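Metal cation efflux system protein CzcD (Cupriavidus metallidurans, PDB 6VD9) binds and transports zinc, conferring low-level metal resistance probably by cation efflux from cytoplasm to periplasm, and is represented here by its C-terminal dimerisation domain. Local coordinates at residues Leu36-Val41 with Val69-Glu74; Val3-Val8 with His22-Trp27. All blocks are in the same frame, centred on the assembly; numbering follows the deposited sequence.

Contact 1: residues Leu36-Val41 with Val69-Glu74. With NI (nickel (II) ion), chain E.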
# COMPACT_ATOMS: atom_id res chain seq x y z
N LEU A 36 5.11 8.17 -2.87
CA LEU A 36 4.77 8.14 -1.42
C LEU A 36 4.45 6.70 -1.07
O LEU A 36 3.69 6.07 -1.81
CB LEU A 36 3.58 9.04 -1.14
CG LEU A 36 3.08 9.08 0.31
CD1 LEU A 36 2.43 10.40 0.65
CD2 LEU A 36 2.10 7.95 0.58
N THR A 37 4.96 6.22 0.06
CA THR A 37 4.42 4.97 0.65
C THR A 37 4.08 5.31 2.09
O THR A 37 4.79 6.15 2.69
CB THR A 37 5.38 3.78 0.53
OG1 THR A 37 6.54 4.10 1.27
CG2 THR A 37 5.79 3.50 -0.90
N VAL A 38 3.09 4.61 2.63
CA VAL A 38 2.71 4.82 4.04
C VAL A 38 1.95 3.60 4.53
O VAL A 38 1.31 2.92 3.72
CB VAL A 38 1.96 6.15 4.24
CG1 VAL A 38 0.58 6.17 3.58
CG2 VAL A 38 1.88 6.52 5.72
N HIS A 39 2.12 3.29 5.82
CA HIS A 39 1.31 2.28 6.54
C HIS A 39 0.26 2.97 7.42
O HIS A 39 0.63 3.70 8.35
CB HIS A 39 2.19 1.30 7.31
CG HIS A 39 3.07 0.47 6.43
ND1 HIS A 39 3.27 -0.87 6.67
CD2 HIS A 39 3.84 0.79 5.37
CE1 HIS A 39 4.12 -1.34 5.78
NE2 HIS A 39 4.47 -0.36 4.96
N VAL A 40 -1.01 2.72 7.17
CA VAL A 40 -2.12 3.40 7.90
C VAL A 40 -2.81 2.39 8.81
O VAL A 40 -3.17 1.27 8.35
CB VAL A 40 -3.11 4.06 6.94
CG1 VAL A 40 -4.35 4.54 7.65
CG2 VAL A 40 -2.43 5.19 6.17
N VAL A 41 -3.01 2.78 10.07
CA VAL A 41 -3.87 1.96 10.98
C VAL A 41 -5.27 2.57 10.86
O VAL A 41 -5.43 3.76 11.20
CB VAL A 41 -3.32 1.95 12.41
CG1 VAL A 41 -4.25 1.17 13.34
CG2 VAL A 41 -1.89 1.40 12.45
N VAL A 69 1.31 6.53 -5.44
CA VAL A 69 1.00 6.21 -4.02
C VAL A 69 0.86 4.70 -3.80
O VAL A 69 0.26 4.00 -4.62
CB VAL A 69 -0.28 6.97 -3.63
CG1 VAL A 69 -0.90 6.50 -2.34
CG2 VAL A 69 -0.02 8.47 -3.58
N THR A 70 1.35 4.24 -2.65
CA THR A 70 1.09 2.85 -2.17
C THR A 70 0.79 2.97 -0.69
O THR A 70 1.67 3.41 0.08
CB THR A 70 2.24 1.88 -2.45
OG1 THR A 70 2.61 2.02 -3.82
CG2 THR A 70 1.85 0.44 -2.18
N ILE A 71 -0.44 2.69 -0.34
CA ILE A 71 -0.98 2.85 1.03
C ILE A 71 -1.37 1.46 1.53
O ILE A 71 -2.24 0.82 0.89
CB ILE A 71 -2.14 3.84 1.08
CG1 ILE A 71 -1.67 5.22 0.64
CG2 ILE A 71 -2.77 3.82 2.48
CD1 ILE A 71 -2.80 6.19 0.29
N GLN A 72 -0.74 0.99 2.60
CA GLN A 72 -1.11 -0.29 3.25
C GLN A 72 -1.91 0.00 4.51
O GLN A 72 -1.56 0.91 5.22
CB GLN A 72 0.14 -1.10 3.55
CG GLN A 72 -0.08 -2.40 4.30
CD GLN A 72 1.24 -3.14 4.44
OE1 GLN A 72 1.93 -3.38 3.46
NE2 GLN A 72 1.63 -3.54 5.64
N PHE A 73 -2.99 -0.74 4.73
CA PHE A 73 -3.80 -0.62 5.97
C PHE A 73 -3.57 -1.81 6.90
O PHE A 73 -3.56 -2.98 6.41
CB PHE A 73 -5.26 -0.50 5.59
CG PHE A 73 -5.58 0.70 4.75
CD1 PHE A 73 -5.62 1.97 5.33
CD2 PHE A 73 -5.95 0.57 3.41
CE1 PHE A 73 -6.04 3.05 4.58
CE2 PHE A 73 -6.30 1.67 2.65
CZ PHE A 73 -6.31 2.92 3.24
N GLU A 74 -3.47 -1.52 8.20
CA GLU A 74 -3.35 -2.50 9.31
C GLU A 74 -4.40 -2.14 10.39
O GLU A 74 -4.88 -1.00 10.40
CB GLU A 74 -1.96 -2.46 9.93
CG GLU A 74 -0.83 -2.50 8.92
CD GLU A 74 0.49 -2.01 9.50
OE1 GLU A 74 0.54 -1.74 10.72
OE2 GLU A 74 1.46 -1.86 8.71
NI NI E . 3.30 -1.41 9.27
O HOH W 1 4.21 4.35 -4.09
O HOH W 2 3.14 -2.38 11.30
O HOH W 3 5.80 -1.31 9.33
O HOH W 4 3.36 -3.22 8.71
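His39 and Glu74 converge on the nickel ion from adjacent parallel strands, and their flat groups are turned almost square to each other, ring and carboxylate planes 83° apart. Glu74 OE2 lies in the plane of the His39 ring, 2.9 Å from ND1, a pair with hydrogen-bond geometry. Yet OE2 binds nickel at 2.0 Å and ND1 faces it at a long 2.7 Å; a proton on ND1 and a metal bond would exclude each other. His22 and waters complete the site. Glu74 OE1, farther from the metal than OE2, accepts a bond from water 2, itself a ligand. Beside His39, Gln72 points the same way, its amide 51° from the ring plane and NE2 3.3 Å from His39 CE1. Across the dimer, Gln72 OE1 is held by Ile71 N and His39 NE2 bonds to Thr70 OG1 of the second subunit. On the other sheet face Val40 CB packs 3.6 Å from Phe73 CD1, Val38 CG1 meets Ile71 CG1 at 3.8 Å, and helix 53-64 touches Ile71 and Phe73. Five backbone bonds join the strands. This is the parallel pair of a beta-alpha-beta crossover, with metal site and dimer contacts on one face and a hydrophobic core on the other.

Contact 2: residues Val3-Val8 with His22-Trp27; sequences VDLAEV and HDLHIW. With NI (nickel (II) ion), chain E.
Leu5 and Ile26 are the residues whose CA atoms come nearest, 8.3 Å apart, a spacing at which the start of helix 5-13 and residues 22-27 of strand 18-28 meet through side chains alone. Ile26 reaches tip to tip toward Val8: its CD1 sits 3.9 Å from Val8 CG1 and 4.2 Å from Val8 CG2, touching both branches. Ile26 CG1 is anti to the carbonyl carbon (chi1 -53°), and the chain is extended beyond it (chi2 179°), which carries CD1 out to the helix. There it also meets Val3 CG2 and Leu5 CD1. Leu5 and Leu24 instead run alongside in opposing senses, with Leu5 CD1 against Leu24 CD2 at 3.6 Å; Leu24 CD2 also touches Val8 CG1. Asp4 is the N-cap of the helix, its OD1 accepting a weak bond from Ala6 N. Val8 also touches Phe64 of helix 53-64, and Leu24 leans on Leu36 and Val38 of the neighbouring strand. His22, earlier on the same strand, binds nickel through NE2 at 2.3 Å. The outcome is helix-on-sheet packing at the border of the hydrophobic layer, joining the first helix to the outermost strand of this chain's sheet in the alpha-beta-beta-alpha-beta fold of cation diffusion facilitator cytoplasmic domains.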
# COMPACT_ATOMS: atom_id res chain seq x y z
N VAL A 3 6.86 19.71 -1.37
CA VAL A 3 5.94 18.95 -0.46
C VAL A 3 6.28 19.27 1.00
O VAL A 3 7.36 18.87 1.46
CB VAL A 3 6.03 17.42 -0.71
CG1 VAL A 3 7.45 16.89 -0.59
CG2 VAL A 3 5.10 16.67 0.22
N ASP A 4 5.36 19.90 1.72
CA ASP A 4 5.47 20.17 3.18
C ASP A 4 5.05 18.89 3.94
O ASP A 4 3.85 18.66 4.07
CB ASP A 4 4.62 21.38 3.58
CG ASP A 4 4.80 21.82 5.03
OD1 ASP A 4 5.37 21.04 5.83
OD2 ASP A 4 4.38 22.95 5.35
N LEU A 5 6.02 18.17 4.50
CA LEU A 5 5.82 16.85 5.17
C LEU A 5 4.84 17.02 6.34
O LEU A 5 4.06 16.11 6.55
CB LEU A 5 7.17 16.30 5.62
CG LEU A 5 7.18 14.98 6.40
CD1 LEU A 5 6.44 13.88 5.63
CD2 LEU A 5 8.61 14.55 6.71
N ALA A 6 4.85 18.15 7.07
CA ALA A 6 3.92 18.39 8.20
C ALA A 6 2.46 18.41 7.74
O ALA A 6 1.65 17.87 8.45
CB ALA A 6 4.25 19.66 8.94
N GLU A 7 2.16 19.09 6.63
CA GLU A 7 0.79 19.20 6.11
C GLU A 7 0.41 17.79 5.68
O GLU A 7 -0.74 17.49 5.87
CB GLU A 7 0.67 20.17 4.94
CG GLU A 7 0.37 21.61 5.32
CD GLU A 7 -0.72 21.80 6.34
OE1 GLU A 7 -1.86 21.39 6.06
OE2 GLU A 7 -0.41 22.33 7.42
N VAL A 8 1.32 17.03 5.07
CA VAL A 8 0.98 15.66 4.58
C VAL A 8 0.55 14.84 5.80
O VAL A 8 -0.53 14.28 5.78
CB VAL A 8 2.13 15.00 3.79
CG1 VAL A 8 1.78 13.57 3.41
CG2 VAL A 8 2.51 15.82 2.56
N HIS A 22 2.45 5.11 10.12
CA HIS A 22 3.91 5.03 10.36
C HIS A 22 4.55 4.75 9.02
O HIS A 22 3.80 4.45 8.04
CB HIS A 22 4.22 3.96 11.41
CG HIS A 22 3.66 2.63 11.10
ND1 HIS A 22 2.35 2.26 11.46
CD2 HIS A 22 4.20 1.55 10.50
CE1 HIS A 22 2.13 1.02 11.06
NE2 HIS A 22 3.24 0.57 10.48
N ASP A 23 5.88 4.77 8.99
CA ASP A 23 6.70 4.41 7.80
C ASP A 23 6.22 5.24 6.58
O ASP A 23 6.09 4.65 5.48
CB ASP A 23 6.63 2.91 7.49
CG ASP A 23 7.09 1.95 8.58
OD1 ASP A 23 7.46 2.41 9.64
OD2 ASP A 23 7.02 0.72 8.36
N LEU A 24 5.96 6.53 6.77
CA LEU A 24 5.67 7.46 5.66
C LEU A 24 6.99 7.74 4.97
O LEU A 24 7.94 8.20 5.67
CB LEU A 24 5.02 8.76 6.18
CG LEU A 24 4.79 9.86 5.16
CD1 LEU A 24 3.81 9.40 4.05
CD2 LEU A 24 4.20 11.08 5.85
N HIS A 25 7.07 7.46 3.69
CA HIS A 25 8.24 7.81 2.85
C HIS A 25 7.79 8.59 1.62
O HIS A 25 6.82 8.20 0.95
CB HIS A 25 9.06 6.58 2.46
CG HIS A 25 9.48 5.73 3.60
ND1 HIS A 25 10.61 6.00 4.35
CD2 HIS A 25 8.97 4.57 4.07
CE1 HIS A 25 10.74 5.06 5.27
NE2 HIS A 25 9.78 4.17 5.10
N ILE A 26 8.47 9.70 1.35
CA ILE A 26 8.10 10.58 0.21
C ILE A 26 9.44 10.97 -0.43
O ILE A 26 10.34 11.48 0.29
CB ILE A 26 7.24 11.80 0.60
CG1 ILE A 26 5.98 11.48 1.41
CG2 ILE A 26 6.87 12.58 -0.65
CD1 ILE A 26 5.19 12.73 1.77
N TRP A 27 9.61 10.55 -1.67
CA TRP A 27 10.89 10.72 -2.38
C TRP A 27 10.60 11.06 -3.84
O TRP A 27 9.47 10.84 -4.27
CB TRP A 27 11.74 9.46 -2.24
CG TRP A 27 11.35 8.27 -3.05
CD1 TRP A 27 11.98 7.83 -4.18
CD2 TRP A 27 10.32 7.30 -2.76
NE1 TRP A 27 11.40 6.66 -4.63
CE2 TRP A 27 10.38 6.32 -3.78
CE3 TRP A 27 9.35 7.16 -1.76
CZ2 TRP A 27 9.52 5.22 -3.82
CZ3 TRP A 27 8.50 6.07 -1.79
CH2 TRP A 27 8.59 5.11 -2.80
NI NI E . 3.30 -1.41 9.27
O HOH W 3 5.80 -1.31 9.33
O HOH W 4 3.36 -3.22 8.71
O HOH W 2 3.14 -2.38 11.30

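From the N terminus, helix 5-13 turns back through a short loop into strand 18-28, and contact 2 closes this first loop by laying the helix start on the strand. Strand 34-42 then returns antiparallel beside it. The chain next runs through helices 48-51 and 53-64 before strand 68-74 comes in parallel, where contact 1 closes the second, longer loop. The two closures follow in series, neither enclosing nor crossing the other. They share one sheet: Thr37 and His39 carbonyls probably accept bonds from His25 N and His22 N. Both also reach the nickel ion, with His22 coming from contact 2, and His39 and Glu74 from contact 1.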